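PDB 2QY1: pectate lyase II from Xanthomonas campestris pv. campestris, which probably cleaves pectate, the de-esterified polygalacturonate of plant cell walls, by beta-elimination. Local coordinates for residues E24-A29 with L41-K46. The protein carries 2 engineered substitutions. Numbering follows the deposited sequence.
Sequences EAMQSA and LNYTGK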
loop_
_atom_site.group_PDB
_atom_site.type_symbol
_atom_site.label_atom_id
_atom_site.label_comp_id
_atom_site.label_asym_id
_atom_site.label_seq_id
_atom_site.Cartn_x
_atom_site.Cartn_y
_atom_site.Cartn_z
ATOM N N GLU A 24 19.787 -4.577 -10.478
ATOM C CA GLU A 24 20.435 -5.880 -10.683
ATOM C C GLU A 24 21.261 -6.341 -9.477
ATOM O O GLU A 24 21.255 -7.525 -9.131
ATOM C CB GLU A 24 21.301 -5.864 -11.949
ATOM C CG GLU A 24 20.509 -5.721 -13.256
ATOM C CD GLU A 24 20.210 -4.270 -13.631
ATOM O OE1 GLU A 24 20.588 -3.350 -12.867
ATOM O OE2 GLU A 24 19.595 -4.052 -14.699
ATOM N N ALA A 25 21.965 -5.405 -8.844
ATOM C CA ALA A 25 22.744 -5.703 -7.643
ATOM C C ALA A 25 21.847 -6.162 -6.493
ATOM O O ALA A 25 22.211 -7.069 -5.744
ATOM C CB ALA A 25 23.578 -4.497 -7.229
ATOM N N MET A 26 20.675 -5.540 -6.362
ATOM C CA MET A 26 19.720 -5.919 -5.322
ATOM C C MET A 26 19.232 -7.348 -5.544
ATOM O O MET A 26 19.217 -8.153 -4.611
ATOM C CB MET A 26 18.537 -4.945 -5.269
ATOM C CG MET A 26 17.572 -5.205 -4.107
ATOM S SD MET A 26 16.202 -4.038 -4.021
ATOM C CE MET A 26 17.045 -2.553 -3.487
ATOM N N GLN A 27 18.848 -7.657 -6.783
ATOM C CA GLN A 27 18.373 -8.994 -7.135
ATOM C C GLN A 27 19.452 -10.048 -6.904
ATOM O O GLN A 27 19.177 -11.102 -6.328
ATOM C CB GLN A 27 17.877 -9.043 -8.585
ATOM C CG GLN A 27 17.142 -10.339 -8.939
ATOM C CD GLN A 27 15.887 -10.544 -8.108
ATOM O OE1 GLN A 27 14.926 -9.785 -8.219
ATOM N NE2 GLN A 27 15.888 -11.576 -7.273
ATOM N N SER A 28 20.674 -9.756 -7.345
ATOM C CA SER A 28 21.803 -10.670 -7.157
ATOM C C SER A 28 22.022 -11.015 -5.683
ATOM O O SER A 28 22.258 -12.177 -5.344
ATOM C CB SER A 28 23.083 -10.090 -7.765
ATOM O OG SER A 28 24.180 -10.958 -7.538
ATOM N N ALA A 29 21.932 -10.007 -4.818
ATOM C CA ALA A 29 22.115 -10.197 -3.377
ATOM C C ALA A 29 20.995 -11.042 -2.765
ATOM O O ALA A 29 21.241 -11.856 -1.875
ATOM C CB ALA A 29 22.232 -8.855 -2.668
ATOM N N LEU A 41 19.591 -4.887 2.917
ATOM C CA LEU A 41 20.032 -4.259 1.682
ATOM C C LEU A 41 19.899 -2.744 1.749
ATOM O O LEU A 41 18.805 -2.211 1.953
ATOM C CB LEU A 41 19.253 -4.820 0.484
ATOM C CG LEU A 41 19.288 -6.340 0.289
ATOM C CD1 LEU A 41 18.273 -6.780 -0.754
ATOM C CD2 LEU A 41 20.680 -6.827 -0.086
ATOM N N ASN A 42 21.030 -2.064 1.590
ATOM C CA ASN A 42 21.071 -0.612 1.547
ATOM C C ASN A 42 21.094 -0.149 0.095
ATOM O O ASN A 42 22.133 -0.210 -0.571
ATOM C CB ASN A 42 22.298 -0.099 2.322
ATOM C CG ASN A 42 22.498 1.406 2.200
ATOM O OD1 ASN A 42 23.603 1.873 1.920
ATOM N ND2 ASN A 42 21.440 2.170 2.424
ATOM N N TYR A 43 19.940 0.296 -0.397
ATOM C CA TYR A 43 19.827 0.773 -1.775
ATOM C C TYR A 43 20.298 2.220 -1.921
ATOM O O TYR A 43 19.726 3.129 -1.320
ATOM C CB TYR A 43 18.400 0.623 -2.313
ATOM C CG TYR A 43 18.235 1.240 -3.684
ATOM C CD1 TYR A 43 18.880 0.695 -4.797
ATOM C CD2 TYR A 43 17.458 2.387 -3.865
ATOM C CE1 TYR A 43 18.746 1.270 -6.065
ATOM C CE2 TYR A 43 17.315 2.970 -5.127
ATOM C CZ TYR A 43 17.962 2.404 -6.221
ATOM O OH TYR A 43 17.832 2.979 -7.467
ATOM N N THR A 44 21.323 2.415 -2.747
ATOM C CA THR A 44 22.004 3.707 -2.875
ATOM C C THR A 44 21.787 4.384 -4.231
ATOM O O THR A 44 22.220 5.520 -4.436
ATOM C CB THR A 44 23.528 3.558 -2.658
ATOM O OG1 THR A 44 24.069 2.711 -3.678
ATOM C CG2 THR A 44 23.826 2.960 -1.290
ATOM N N GLY A 45 21.132 3.685 -5.153
ATOM C CA GLY A 45 20.887 4.212 -6.497
ATOM C C GLY A 45 20.046 5.471 -6.468
ATOM O O GLY A 45 19.167 5.614 -5.621
ATOM N N LYS A 46 20.338 6.394 -7.381
ATOM C CA LYS A 46 19.636 7.671 -7.451
ATOM C C LYS A 46 19.099 7.897 -8.858
ATOM O O LYS A 46 19.694 8.634 -9.646
ATOM C CB LYS A 46 20.565 8.828 -7.062
ATOM C CG LYS A 46 21.184 8.720 -5.676
ATOM C CD LYS A 46 22.286 9.754 -5.476
ATOM C CE LYS A 46 21.729 11.166 -5.311
ATOM N NZ LYS A 46 21.021 11.343 -4.010
#
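Met26 reaches from helix 23-32 to both Leu41 and Tyr43 of strand 39-43, and every contact between the two segments is apolar. Its CG lies 3.8 Å from Leu41 CD1, where the two side chains cross at a slant. Further out the chain is extended until a bend at chi3 (-71°) turns CE onto the root of Tyr43, 3.6 Å from CB and 4.0 Å from ring atom CD1; the side chains meet at about a right angle. An unbranched, flexible methionine suits this span. Leu41 divides its branches: CD1 serves Met26, while CD2 meets Ala29 CB at 3.6 Å, a small side chain that leaves room for the leucine branch against the helix. The helix and strand segments run antiparallel, at 176°, with axes 9.8 Å apart.

Tyr43 OH hydrogen-bonds to Ala83 O. Gly45 N lies 3.5 Å above the plane of the Tyr43 ring, over its centre. Val20 of the adjacent strand 18-20 and Val66 of strand 65-69, in another sheet, also touch Met26. The helix packs at the N-terminal end of the family's parallel beta-helix. With only apolar contacts between them, the segments probably owe their fit to shape and water exclusion rather than to directional bonds.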